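Side-chain contacts in copper-containing nitrite reductase (Thermus scotoductus, PDB 6HBE), which probably reduces nitrite to nitric oxide in denitrification, as a copper-dependent homotrimer that receives electrons from a cytochrome c: residues H267-G270 / T271-K274; G167-Y171 / D172-L176; R183-R186 / Y187-E190; N47-S50 / P51-L55; L215-G219 / G220-Y224. All blocks are in the same frame, centred on the assembly; numbering follows the deposited sequence.

Contact 1: H267-G270 / T271-K274. With CU (copper (II) ion), chain E.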
loop_
_atom_site.group_PDB
_atom_site.type_symbol
_atom_site.label_atom_id
_atom_site.label_comp_id
_atom_site.label_asym_id
_atom_site.label_seq_id
_atom_site.Cartn_x
_atom_site.Cartn_y
_atom_site.Cartn_z
ATOM N N HIS C 267 13.957 2.315 -3.114
ATOM C CA HIS C 267 13.567 1.678 -4.387
ATOM C C HIS C 267 12.031 1.449 -4.518
ATOM O O HIS C 267 11.578 0.892 -5.501
ATOM C CB HIS C 267 14.397 0.415 -4.676
ATOM C CG HIS C 267 15.131 0.488 -5.988
ATOM N ND1 HIS C 267 14.527 0.239 -7.195
ATOM C CD2 HIS C 267 16.412 0.851 -6.276
ATOM C CE1 HIS C 267 15.407 0.409 -8.170
ATOM N NE2 HIS C 267 16.554 0.788 -7.638
ATOM N N VAL C 268 11.251 1.920 -3.530
ATOM C CA VAL C 268 9.803 2.014 -3.640
ATOM C C VAL C 268 9.570 3.337 -4.406
ATOM O O VAL C 268 9.487 4.450 -3.788
ATOM C CB VAL C 268 9.096 2.014 -2.262
ATOM C CG1 VAL C 268 7.580 2.131 -2.436
ATOM C CG2 VAL C 268 9.460 0.745 -1.487
ATOM N N PHE C 269 9.540 3.222 -5.730
ATOM C CA PHE C 269 9.744 4.417 -6.593
ATOM C C PHE C 269 8.562 5.392 -6.600
ATOM O O PHE C 269 8.785 6.566 -6.851
ATOM C CB PHE C 269 10.168 4.025 -8.023
ATOM C CG PHE C 269 11.663 3.834 -8.234
ATOM C CD1 PHE C 269 12.622 4.088 -7.238
ATOM C CD2 PHE C 269 12.115 3.403 -9.462
ATOM C CE1 PHE C 269 13.985 3.905 -7.470
ATOM C CE2 PHE C 269 13.481 3.238 -9.713
ATOM C CZ PHE C 269 14.420 3.490 -8.726
ATOM N N GLY C 270 7.354 4.942 -6.221
ATOM C CA GLY C 270 6.244 5.866 -5.978
ATOM C C GLY C 270 6.373 6.737 -4.729
ATOM O O GLY C 270 5.596 7.688 -4.560
ATOM N N THR C 271 7.331 6.416 -3.841
ATOM C CA THR C 271 7.724 7.286 -2.733
ATOM C C THR C 271 9.036 8.076 -2.994
ATOM O O THR C 271 9.169 9.215 -2.536
ATOM C CB THR C 271 7.842 6.518 -1.418
ATOM O OG1 THR C 271 8.964 5.604 -1.433
ATOM C CG2 THR C 271 6.536 5.775 -1.117
ATOM N N ALA C 272 9.995 7.504 -3.754
ATOM C CA ALA C 272 11.204 8.269 -4.162
ATOM C C ALA C 272 10.811 9.509 -4.956
ATOM O O ALA C 272 11.379 10.580 -4.780
ATOM C CB ALA C 272 12.124 7.418 -5.018
ATOM N N ILE C 273 9.807 9.344 -5.790
ATOM C CA ILE C 273 9.324 10.442 -6.656
ATOM C C ILE C 273 8.677 11.602 -5.879
ATOM O O ILE C 273 8.528 12.728 -6.428
ATOM C CB ILE C 273 8.373 9.862 -7.744
ATOM C CG1 ILE C 273 8.286 10.758 -8.997
ATOM C CG2 ILE C 273 7.003 9.577 -7.184
ATOM C CD1 ILE C 273 7.722 10.042 -10.189
ATOM N N LYS C 274 8.279 11.333 -4.640
ATOM C CA LYS C 274 7.613 12.262 -3.727
ATOM C C LYS C 274 8.562 13.004 -2.769
ATOM O O LYS C 274 8.078 13.768 -1.917
ATOM C CB LYS C 274 6.546 11.493 -2.889
ATOM C CG LYS C 274 5.330 11.024 -3.680
ATOM C CD LYS C 274 4.294 10.324 -2.823
ATOM C CE LYS C 274 3.125 9.769 -3.637
ATOM N NZ LYS C 274 2.173 8.955 -2.818
HETATM CU CU CU E . 18.220 1.059 -8.824
HETATM O O HOH W 1 3.522 6.545 -2.396
HETATM O O HOH W 2 19.744 2.320 -8.933
#
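Val268 O is gripped by three donors from the turn that follows it. The hydroxyl Thr271 OG1 reaches Val268 O at 2.7 Å, giving its proton in the carbonyl plane on a lone pair. Thr271 N comes to the same oxygen from above that plane, while Ala272 N, 3.1 Å from Val268 O, is tilted from it by only 16°. The threonine torsion explains the hydroxyl bond: chi1 of 69° holds OG1 between the backbone nitrogen and the carbonyl carbon, folded back over the start of the helix, and leaves CG2 of Thr271 against CG1 of Val268 (4.0 Å). One residue further on, Ile273 N bonds to Phe269 O, and Phe269 CD1 rests on Ala272 CB. The extended Lys274 chain runs past Gly270 O, its CE 3.4 Å from that oxygen. Lys274 NZ also gives a bond to a water that donates weakly to Gly270 O, but it is tied more directly to Ala175 O and to Tyr171 O of the second subunit.

Further out, Phe269 CZ lies 3.3 Å above the plane of the His267 ring, toward its rim, and so backs the imidazole from one face. His267 NE2 binds copper at 2.1 Å, beside a water ligand at 2.0 Å from the metal and His80 and His114 of the second subunit. Val268 is thus the N-cap of a short helix placed directly behind a three-histidine, water-bearing copper site at a subunit interface, the arrangement of the type 2 centre in copper nitrite reductases.

Contact 2: G167-Y171 / D172-L176; sequences GRDFY and DGKAL
Asp169 O and Lys174 N close a Schellman motif at the C-terminal end of helix 167-172. Lys174 N reaches back to Asp169 O at 2.9 Å, and inside that loop Gly173 N makes a weak bond to Phe170 O. Gly173 turns the chain out of the helix with a positive phi of 68°, a conformation that residues with a CB adopt less readily.

On the flank of the same turn, Arg168 and Asp172 form a salt bridge four residues apart. The arginine starts with CG opposite its backbone nitrogen and then bends at chi2 and chi3, which brings the guanidinium side-on to the carboxylate: NE to Asp172 OD2 at 3.2 Å, NH2 to Asp172 OD1 at 3.0 Å. The two planes are only 22° apart, yet not coplanar; OD1 is met on its syn side but out of the carboxylate plane, and OD2 from above that plane. A water donates to both Asp169 OD1 and Asp172 OD2, bridging two carboxylates whose oxygens are 5.0 Å apart and probably easing their repulsion. Another water joins Asp169 OD2 to Lys174 O, while the extended Lys174 chain passes with CD 3.7 Å from Asp169 OD1.

Beyond the salt bridge, Arg168 NH1 bonds to Gln352 OE1 on strand 349-353, tying the helix to the plastocyanin-like region. Phe170 meets Tyr164 edge-to-face, and Tyr171 packs on Ile273 of the third subunit. The chain then leaves toward strand 177-180, Leu176 pairing through its backbone with Ala163 of strand 154-163.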
loop_
_atom_site.group_PDB
_atom_site.type_symbol
_atom_site.label_atom_id
_atom_site.label_comp_id
_atom_site.label_asym_id
_atom_site.label_seq_id
_atom_site.Cartn_x
_atom_site.Cartn_y
_atom_site.Cartn_z
ATOM N N GLY C 167 -6.798 13.269 7.025
ATOM C CA GLY C 167 -6.953 12.000 7.742
ATOM C C GLY C 167 -7.547 10.886 6.854
ATOM O O GLY C 167 -7.302 9.696 7.093
ATOM N N ARG C 168 -8.359 11.261 5.871
ATOM C CA ARG C 168 -8.865 10.357 4.844
ATOM C C ARG C 168 -7.694 9.718 4.077
ATOM O O ARG C 168 -7.678 8.511 3.875
ATOM C CB ARG C 168 -9.750 11.141 3.854
ATOM C CG ARG C 168 -10.348 10.363 2.684
ATOM C CD ARG C 168 -11.421 9.360 3.063
ATOM N NE ARG C 168 -10.892 8.051 3.478
ATOM C CZ ARG C 168 -11.505 7.159 4.254
ATOM N NH1 ARG C 168 -12.692 7.411 4.827
ATOM N NH2 ARG C 168 -10.901 5.983 4.499
ATOM N N ASP C 169 -6.738 10.534 3.648
ATOM C CA ASP C 169 -5.547 10.026 2.918
ATOM C C ASP C 169 -4.678 9.176 3.854
ATOM O O ASP C 169 -4.110 8.170 3.403
ATOM C CB ASP C 169 -4.699 11.165 2.356
ATOM C CG ASP C 169 -5.326 11.829 1.139
ATOM O OD1 ASP C 169 -6.316 11.287 0.608
ATOM O OD2 ASP C 169 -4.790 12.863 0.697
ATOM N N PHE C 170 -4.601 9.543 5.137
ATOM C CA PHE C 170 -3.862 8.726 6.116
ATOM C C PHE C 170 -4.440 7.288 6.241
ATOM O O PHE C 170 -3.677 6.290 6.235
ATOM C CB PHE C 170 -3.773 9.400 7.484
ATOM C CG PHE C 170 -3.032 8.564 8.513
ATOM C CD1 PHE C 170 -1.665 8.314 8.370
ATOM C CD2 PHE C 170 -3.705 8.026 9.590
ATOM C CE1 PHE C 170 -0.994 7.504 9.307
ATOM C CE2 PHE C 170 -3.042 7.197 10.512
ATOM C CZ PHE C 170 -1.687 6.952 10.362
ATOM N N TYR C 171 -5.757 7.169 6.396
ATOM C CA TYR C 171 -6.437 5.844 6.405
ATOM C C TYR C 171 -6.155 5.050 5.120
ATOM O O TYR C 171 -5.872 3.861 5.161
ATOM C CB TYR C 171 -7.959 5.997 6.609
ATOM C CG TYR C 171 -8.440 5.910 8.032
ATOM C CD1 TYR C 171 -7.994 6.788 9.002
ATOM C CD2 TYR C 171 -9.424 4.985 8.388
ATOM C CE1 TYR C 171 -8.454 6.713 10.312
ATOM C CE2 TYR C 171 -9.899 4.904 9.682
ATOM C CZ TYR C 171 -9.406 5.764 10.647
ATOM O OH TYR C 171 -9.861 5.655 11.944
ATOM N N ASP C 172 -6.194 5.727 3.992
ATOM C CA ASP C 172 -5.980 5.116 2.682
ATOM C C ASP C 172 -4.504 4.842 2.270
ATOM O O ASP C 172 -4.254 4.271 1.196
ATOM C CB ASP C 172 -6.665 6.018 1.617
ATOM C CG ASP C 172 -8.194 6.121 1.804
ATOM O OD1 ASP C 172 -8.775 5.310 2.515
ATOM O OD2 ASP C 172 -8.815 7.043 1.216
ATOM N N GLY C 173 -3.533 5.247 3.091
ATOM C CA GLY C 173 -2.101 5.092 2.773
ATOM C C GLY C 173 -1.612 5.950 1.625
ATOM O O GLY C 173 -0.658 5.574 0.924
ATOM N N LYS C 174 -2.282 7.077 1.379
ATOM C CA LYS C 174 -1.956 7.955 0.274
ATOM C C LYS C 174 -1.103 9.167 0.780
ATOM O O LYS C 174 -1.648 10.226 1.099
ATOM C CB LYS C 174 -3.250 8.424 -0.402
ATOM C CG LYS C 174 -3.021 9.258 -1.658
ATOM C CD LYS C 174 -4.299 9.916 -2.193
ATOM C CE LYS C 174 -3.975 10.818 -3.377
ATOM N NZ LYS C 174 -5.088 11.711 -3.829
ATOM N N ALA C 175 0.217 9.009 0.858
ATOM C CA ALA C 175 1.105 10.100 1.320
ATOM C C ALA C 175 1.258 11.198 0.282
ATOM O O ALA C 175 1.463 10.892 -0.916
ATOM C CB ALA C 175 2.494 9.553 1.649
ATOM N N LEU C 176 1.204 12.470 0.706
ATOM C CA LEU C 176 1.489 13.574 -0.228
ATOM C C LEU C 176 3.007 13.692 -0.480
ATOM O O LEU C 176 3.444 13.779 -1.646
ATOM C CB LEU C 176 0.903 14.901 0.275
ATOM C CG LEU C 176 1.135 16.149 -0.549
ATOM C CD1 LEU C 176 0.514 16.065 -1.917
ATOM C CD2 LEU C 176 0.596 17.376 0.212
HETATM O O HOH W 3 -2.051 13.018 1.316
HETATM O O HOH W 4 -7.824 9.318 -0.203
HETATM O O HOH W 5 -8.787 3.019 4.203
#

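Contact 3: R183-R186 / Y187-E190; sequences RNFR and YVDE
Phe185 O accepts two backbone bonds from the first turn of helix 186-189. Val188 N approaches from above the carbonyl plane at 2.9 Å from Phe185 O, whereas Asp189 N comes nearly along the C=O axis with an almost straight N-H of 170°. Glu190 N then bonds to Arg186 O at 3.0 Å. Waters extend the set: one joins Arg186 O to Glu190 OE1, a second links that carboxylate to Arg186 NE, and a third bridges Arg183 NE and Asp189 OD2.

The main packing is Arg186 laid along Tyr187, the two pointing the same way. Arg186 CG sits over the ring centre, 3.9 Å from the centroid of Tyr187 and 7° off its normal, a CH-pi contact. Extended from CG to NE, the arginine carries its guanidinium on over Tyr187 OH, its plane 9° from that of the ring. Asn181 holds both ends, its O taking Arg186 NH1 and its ND2 bonding to Tyr187 OH. With an alanine here in place of Tyr187, the Arg186 arm would probably lose the surface that fixes its course, and Asn181 ND2 its hydroxyl mate.

Phe185 is an N-cap reached through a type II turn, and the cap adjoins the calcium site: Asn184 ND2 bonds to Asp36 and Asp189 OD2 to Gln37, placing both in the second shell of the calcium ligands.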
loop_
_atom_site.group_PDB
_atom_site.type_symbol
_atom_site.label_atom_id
_atom_site.label_comp_id
_atom_site.label_asym_id
_atom_site.label_seq_id
_atom_site.Cartn_x
_atom_site.Cartn_y
_atom_site.Cartn_z
ATOM N N ARG C 183 12.541 17.167 4.826
ATOM C CA ARG C 183 12.428 18.096 3.690
ATOM C C ARG C 183 12.645 17.361 2.351
ATOM O O ARG C 183 13.603 16.609 2.207
ATOM C CB ARG C 183 13.440 19.229 3.861
ATOM C CG ARG C 183 13.295 20.382 2.869
ATOM C CD ARG C 183 14.215 21.537 3.285
ATOM N NE ARG C 183 14.406 22.584 2.277
ATOM C CZ ARG C 183 13.718 23.730 2.195
ATOM N NH1 ARG C 183 12.714 24.011 3.034
ATOM N NH2 ARG C 183 14.027 24.613 1.250
ATOM N N ASN C 184 11.743 17.594 1.397
ATOM C CA ASN C 184 11.770 16.960 0.085
ATOM C C ASN C 184 13.100 17.200 -0.620
ATOM O O ASN C 184 13.526 18.344 -0.747
ATOM C CB ASN C 184 10.649 17.531 -0.800
ATOM C CG ASN C 184 9.255 17.146 -0.326
ATOM O OD1 ASN C 184 9.081 16.280 0.515
ATOM N ND2 ASN C 184 8.254 17.823 -0.865
ATOM N N PHE C 185 13.768 16.132 -1.056
ATOM C CA PHE C 185 15.015 16.258 -1.843
ATOM C C PHE C 185 16.070 17.168 -1.152
ATOM O O PHE C 185 16.911 17.807 -1.810
ATOM C CB PHE C 185 14.694 16.740 -3.277
ATOM C CG PHE C 185 13.719 15.831 -4.015
ATOM C CD1 PHE C 185 14.011 14.464 -4.192
ATOM C CD2 PHE C 185 12.531 16.330 -4.560
ATOM C CE1 PHE C 185 13.121 13.605 -4.840
ATOM C CE2 PHE C 185 11.656 15.475 -5.217
ATOM C CZ PHE C 185 11.958 14.122 -5.365
ATOM N N ARG C 186 16.039 17.167 0.180
ATOM C CA ARG C 186 16.979 17.945 1.017
ATOM C C ARG C 186 18.443 17.804 0.582
ATOM O O ARG C 186 19.175 18.798 0.501
ATOM C CB ARG C 186 16.844 17.448 2.464
ATOM C CG ARG C 186 17.698 18.183 3.414
ATOM C CD ARG C 186 17.313 17.876 4.837
ATOM N NE ARG C 186 18.193 18.687 5.649
ATOM C CZ ARG C 186 18.108 18.851 6.956
ATOM N NH1 ARG C 186 17.160 18.268 7.668
ATOM N NH2 ARG C 186 19.003 19.624 7.554
ATOM N N TYR C 187 18.861 16.563 0.314
ATOM C CA TYR C 187 20.245 16.262 -0.011
ATOM C C TYR C 187 20.495 16.152 -1.529
ATOM O O TYR C 187 21.570 15.743 -1.958
ATOM C CB TYR C 187 20.739 15.035 0.768
ATOM C CG TYR C 187 20.522 15.155 2.272
ATOM C CD1 TYR C 187 21.245 16.079 3.034
ATOM C CD2 TYR C 187 19.585 14.353 2.934
ATOM C CE1 TYR C 187 21.024 16.233 4.409
ATOM C CE2 TYR C 187 19.346 14.487 4.318
ATOM C CZ TYR C 187 20.089 15.411 5.068
ATOM O OH TYR C 187 19.873 15.559 6.438
ATOM N N VAL C 188 19.507 16.546 -2.339
ATOM C CA VAL C 188 19.775 17.002 -3.719
ATOM C C VAL C 188 20.163 18.486 -3.677
ATOM O O VAL C 188 21.186 18.884 -4.274
ATOM C CB VAL C 188 18.578 16.761 -4.679
ATOM C CG1 VAL C 188 18.894 17.229 -6.088
ATOM C CG2 VAL C 188 18.225 15.273 -4.720
ATOM N N ASP C 189 19.350 19.305 -2.982
ATOM C CA ASP C 189 19.599 20.743 -2.852
ATOM C C ASP C 189 20.942 21.016 -2.161
ATOM O O ASP C 189 21.625 21.989 -2.511
ATOM C CB ASP C 189 18.500 21.448 -2.047
ATOM C CG ASP C 189 17.138 21.450 -2.750
ATOM O OD1 ASP C 189 17.056 21.259 -3.959
ATOM O OD2 ASP C 189 16.138 21.635 -2.054
ATOM N N GLU C 190 21.298 20.178 -1.184
ATOM C CA GLU C 190 22.559 20.279 -0.458
ATOM C C GLU C 190 23.219 18.901 -0.374
ATOM O O GLU C 190 23.068 18.185 0.639
ATOM C CB GLU C 190 22.349 20.866 0.955
ATOM C CG GLU C 190 21.813 22.283 1.022
ATOM C CD GLU C 190 21.594 22.773 2.461
ATOM O OE1 GLU C 190 20.550 22.468 3.092
ATOM O OE2 GLU C 190 22.480 23.491 2.982
HETATM O O HOH W 6 16.545 22.606 0.553
HETATM O O HOH W 7 13.682 20.425 -3.020
HETATM O O HOH W 8 18.550 21.309 1.594
HETATM O O HOH W 9 20.661 19.951 4.386
#

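Contact 4: N47-S50 / P51-L55; sequences NDMS and PGPML
Asn47 lies against the ring of Pro53, its amide carbon CG 3.6 Å from Pro53 CG. That ring carbon sits at similar distances from both polar atoms of the amide, 3.8 Å from Asn47 OD1 and 4.0 Å from ND2, while Asn47 CB adds to the overlap. With CG opposite the carbonyl carbon (chi1 -54°), the amide still reaches across to Glu27 N, which bonds to OD1. Put an alanine here, and Pro53 CG would probably lose the amide that lies against it, with Glu27 N left without that side-chain acceptor. Met49 SD approaches Pro53 CD as well, but this side chain has two conformers and the contact is doubtful.

Closer to the bend, Gly52 CA makes a CA-H...O contact with Met49 O at 3.6 Å. The bend itself comes from the cis peptide before Pro51, which brings Ser50 CA and Pro51 CA to 2.9 Å. Ser50 OG bonds to Gly129 O, next to the type 1 copper ligand Gln130. A cis-proline bend of this kind here reverses the loop that carries the chain from strand 39-46 to strand 55-58, from one sheet to the other of the N-terminal cupredoxin sandwich.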
loop_
_atom_site.group_PDB
_atom_site.type_symbol
_atom_site.label_atom_id
_atom_site.label_comp_id
_atom_site.label_asym_id
_atom_site.label_seq_id
_atom_site.Cartn_x
_atom_site.Cartn_y
_atom_site.Cartn_z
ATOM N N ASN C 47 10.214 19.981 20.108
ATOM C CA ASN C 47 11.223 21.039 19.978
ATOM C C ASN C 47 11.249 21.778 18.645
ATOM O O ASN C 47 12.307 22.232 18.200
ATOM C CB ASN C 47 12.608 20.492 20.282
ATOM C CG ASN C 47 12.693 19.809 21.636
ATOM O OD1 ASN C 47 11.941 18.860 21.955
ATOM N ND2 ASN C 47 13.625 20.258 22.439
ATOM N N ASP C 48 10.080 21.895 18.023
ATOM C CA ASP C 48 9.876 22.675 16.819
ATOM C C ASP C 48 10.615 22.160 15.542
ATOM O O ASP C 48 10.923 22.949 14.644
ATOM C CB ASP C 48 10.231 24.130 17.131
ATOM C CG ASP C 48 9.394 25.143 16.350
ATOM O OD1 ASP C 48 8.151 24.977 16.194
ATOM O OD2 ASP C 48 10.001 26.160 15.938
ATOM N N MET C 49 10.902 20.853 15.498
ATOM C CA MET C 49 11.523 20.176 14.335
ATOM C C MET C 49 10.817 18.833 14.091
ATOM O O MET C 49 10.402 18.196 15.053
ATOM C CB MET C 49 13.016 19.919 14.569
ATOM C CG MET C 49 13.418 19.607 16.002
ATOM S SD MET C 49 15.204 19.478 16.288
ATOM C CE MET C 49 15.792 20.808 15.243
ATOM N N SER C 50 10.694 18.414 12.825
ATOM C CA SER C 50 10.196 17.061 12.479
ATOM C C SER C 50 11.069 16.486 11.338
ATOM O O SER C 50 11.024 17.015 10.234
ATOM C CB SER C 50 8.736 17.108 12.043
ATOM O OG SER C 50 8.260 15.786 11.764
ATOM N N PRO C 51 11.872 15.452 11.584
ATOM C CA PRO C 51 11.958 14.730 12.866
ATOM C C PRO C 51 12.561 15.542 14.003
ATOM O O PRO C 51 13.291 16.534 13.773
ATOM C CB PRO C 51 12.873 13.552 12.553
ATOM C CG PRO C 51 13.588 13.900 11.291
ATOM C CD PRO C 51 12.650 14.793 10.524
ATOM N N GLY C 52 12.243 15.127 15.227
ATOM C CA GLY C 52 12.682 15.834 16.418
ATOM C C GLY C 52 14.168 15.650 16.768
ATOM O O GLY C 52 14.919 15.055 15.989
ATOM N N PRO C 53 14.594 16.162 17.929
ATOM C CA PRO C 53 15.966 16.018 18.404
ATOM C C PRO C 53 16.460 14.586 18.361
ATOM O O PRO C 53 15.739 13.698 18.769
ATOM C CB PRO C 53 15.872 16.500 19.872
ATOM C CG PRO C 53 14.809 17.532 19.805
ATOM C CD PRO C 53 13.772 16.882 18.924
ATOM N N MET C 54 17.654 14.377 17.843
ATOM C CA MET C 54 18.270 13.054 17.793
ATOM C C MET C 54 19.061 12.830 19.058
ATOM O O MET C 54 19.909 13.671 19.395
ATOM C CB MET C 54 19.199 12.935 16.564
ATOM C CG MET C 54 19.871 11.566 16.448
ATOM S SD MET C 54 21.011 11.417 15.038
ATOM C CE MET C 54 22.450 12.290 15.664
ATOM N N LEU C 55 18.820 11.696 19.736
ATOM C CA LEU C 55 19.500 11.329 20.984
ATOM C C LEU C 55 20.452 10.191 20.739
ATOM O O LEU C 55 20.084 9.219 20.077
ATOM C CB LEU C 55 18.467 10.910 22.045
ATOM C CG LEU C 55 17.141 11.674 22.073
ATOM C CD1 LEU C 55 16.215 11.121 23.172
ATOM C CD2 LEU C 55 17.327 13.176 22.229
#

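Contact 5: L215-G219 / G220-Y224; sequences LHVVG and GIFEY
Val217 and Phe222 face each other across a type II beta turn, Val217 to Gly220, by which the chain passes from one sheet of the second cupredoxin domain to the other. The two side chains cross at about a right angle, and the phenyl ring is met at its edge: Val217 CG2 is 3.5 Å from Phe222 CE1, near the ring plane. Another part of the edge turns to the backbone, Phe222 CE2 lying 3.5 Å from Leu215 O, which is in the plane of the ring. Phe222 has CG opposite its carbonyl carbon (chi1 -57°), which turns the ring back so that its edge meets strand 213-217. Ile251 and Trp253 of strand 248-254 pack on Phe222 and Val217 respectively.

The turn is closed by Gly220 N bonding to Val217 O at 3.0 Å, from above the carbonyl plane. At Gly219, phi of 93° would press any CB against the preceding carbonyl oxygen. His216 points away from this core; its ND1 bonds to Gln239 O, and its ring meets His267 edge-to-face and stacks on His80 of the second subunit, two ligands of one copper.

A water joins the two halves, accepting from Val217 N at 2.9 Å and lying the same distance from Gly220 O. Its oxygen stands 3.6 Å above the face of the Phe222 ring, offset toward the rim.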
loop_
_atom_site.group_PDB
_atom_site.type_symbol
_atom_site.label_atom_id
_atom_site.label_comp_id
_atom_site.label_asym_id
_atom_site.label_seq_id
_atom_site.Cartn_x
_atom_site.Cartn_y
_atom_site.Cartn_z
ATOM N N LEU C 215 15.984 0.840 1.134
ATOM C CA LEU C 215 17.081 1.828 1.006
ATOM C C LEU C 215 18.192 1.309 0.099
ATOM O O LEU C 215 18.541 0.142 0.181
ATOM C CB LEU C 215 17.670 2.223 2.358
ATOM C CG LEU C 215 18.535 3.489 2.380
ATOM C CD1 LEU C 215 17.715 4.731 2.126
ATOM C CD2 LEU C 215 19.234 3.643 3.713
ATOM N N HIS C 216 18.705 2.183 -0.767
ATOM C CA HIS C 216 19.637 1.805 -1.846
ATOM C C HIS C 216 20.647 2.947 -2.085
ATOM O O HIS C 216 20.284 4.118 -1.915
ATOM C CB HIS C 216 18.839 1.491 -3.123
ATOM C CG HIS C 216 19.678 1.306 -4.360
ATOM N ND1 HIS C 216 20.446 0.178 -4.592
ATOM C CD2 HIS C 216 19.828 2.095 -5.452
ATOM C CE1 HIS C 216 21.047 0.289 -5.765
ATOM N NE2 HIS C 216 20.688 1.446 -6.310
ATOM N N VAL C 217 21.881 2.617 -2.486
ATOM C CA VAL C 217 22.841 3.632 -3.019
ATOM C C VAL C 217 23.244 3.273 -4.460
ATOM O O VAL C 217 23.746 2.187 -4.690
ATOM C CB VAL C 217 24.128 3.790 -2.141
ATOM C CG1 VAL C 217 25.111 4.774 -2.801
ATOM C CG2 VAL C 217 23.799 4.310 -0.770
ATOM N N VAL C 218 22.986 4.182 -5.417
ATOM C CA VAL C 218 23.314 3.965 -6.841
ATOM C C VAL C 218 24.835 3.979 -6.978
ATOM O O VAL C 218 25.480 4.982 -6.646
ATOM C CB VAL C 218 22.702 5.065 -7.751
ATOM C CG1 VAL C 218 22.960 4.775 -9.236
ATOM C CG2 VAL C 218 21.202 5.207 -7.500
ATOM N N GLY C 219 25.397 2.859 -7.437
ATOM C CA GLY C 219 26.840 2.669 -7.502
ATOM C C GLY C 219 27.404 1.985 -6.281
ATOM O O GLY C 219 28.625 1.908 -6.119
ATOM N N GLY C 220 26.549 1.478 -5.392
ATOM C CA GLY C 220 27.039 0.736 -4.229
ATOM C C GLY C 220 26.309 -0.554 -3.898
ATOM O O GLY C 220 25.106 -0.681 -4.128
ATOM N N ILE C 221 27.031 -1.515 -3.319
ATOM C CA ILE C 221 26.440 -2.718 -2.720
ATOM C C ILE C 221 26.867 -2.666 -1.270
ATOM O O ILE C 221 28.076 -2.649 -1.008
ATOM C CB ILE C 221 26.958 -4.022 -3.417
ATOM C CG1 ILE C 221 26.497 -4.039 -4.881
ATOM C CG2 ILE C 221 26.447 -5.278 -2.734
ATOM C CD1 ILE C 221 26.991 -5.205 -5.719
ATOM N N PHE C 222 25.898 -2.616 -0.341
ATOM C CA PHE C 222 26.188 -2.483 1.087
ATOM C C PHE C 222 26.936 -3.719 1.582
ATOM O O PHE C 222 26.499 -4.859 1.388
ATOM C CB PHE C 222 24.916 -2.271 1.952
ATOM C CG PHE C 222 24.084 -1.067 1.568
ATOM C CD1 PHE C 222 24.666 0.169 1.386
ATOM C CD2 PHE C 222 22.710 -1.173 1.458
ATOM C CE1 PHE C 222 23.902 1.291 1.063
ATOM C CE2 PHE C 222 21.935 -0.063 1.124
ATOM C CZ PHE C 222 22.532 1.178 0.949
ATOM N N GLU C 223 28.073 -3.495 2.230
ATOM C CA GLU C 223 28.938 -4.611 2.613
ATOM C C GLU C 223 28.366 -5.401 3.788
ATOM O O GLU C 223 28.269 -6.640 3.726
ATOM C CB GLU C 223 30.348 -4.109 2.906
ATOM C CG GLU C 223 30.890 -3.260 1.738
ATOM C CD GLU C 223 32.377 -3.060 1.763
ATOM O OE1 GLU C 223 33.099 -4.056 1.982
ATOM O OE2 GLU C 223 32.816 -1.909 1.557
ATOM N N TYR C 224 28.014 -4.689 4.858
ATOM C CA TYR C 224 27.442 -5.304 6.067
ATOM C C TYR C 224 26.247 -4.479 6.539
ATOM O O TYR C 224 26.338 -3.274 6.582
ATOM C CB TYR C 224 28.468 -5.343 7.214
ATOM C CG TYR C 224 29.823 -5.941 6.875
ATOM C CD1 TYR C 224 29.936 -7.199 6.279
ATOM C CD2 TYR C 224 31.008 -5.261 7.207
ATOM C CE1 TYR C 224 31.189 -7.752 5.963
ATOM C CE2 TYR C 224 32.273 -5.804 6.899
ATOM C CZ TYR C 224 32.356 -7.044 6.276
ATOM O OH TYR C 224 33.604 -7.579 5.993
HETATM O O HOH W 10 22.813 -0.156 -2.487
#

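Contacts 1 and 5 are buried, and both lie beside the copper between subunits, contact 1 supplying a ligand and contact 5 a histidine packed next to it. Contacts 2, 3 and 4 are only partly buried and rely more on charged groups, waters or proline rings. Contacts 1 and 3 share helix N-cap chemistry, one with a threonine hydroxyl added, while contact 2 shows the opposite helix end. Contact 1 adjoins contacts 2, 3 and 5; toward contact 3 the touch is Phe185 packing on the backbone of Ala272 and Ile273. Contact 4 stands apart in the N-terminal domain, touching none of the others, and its two segments meet no other chain.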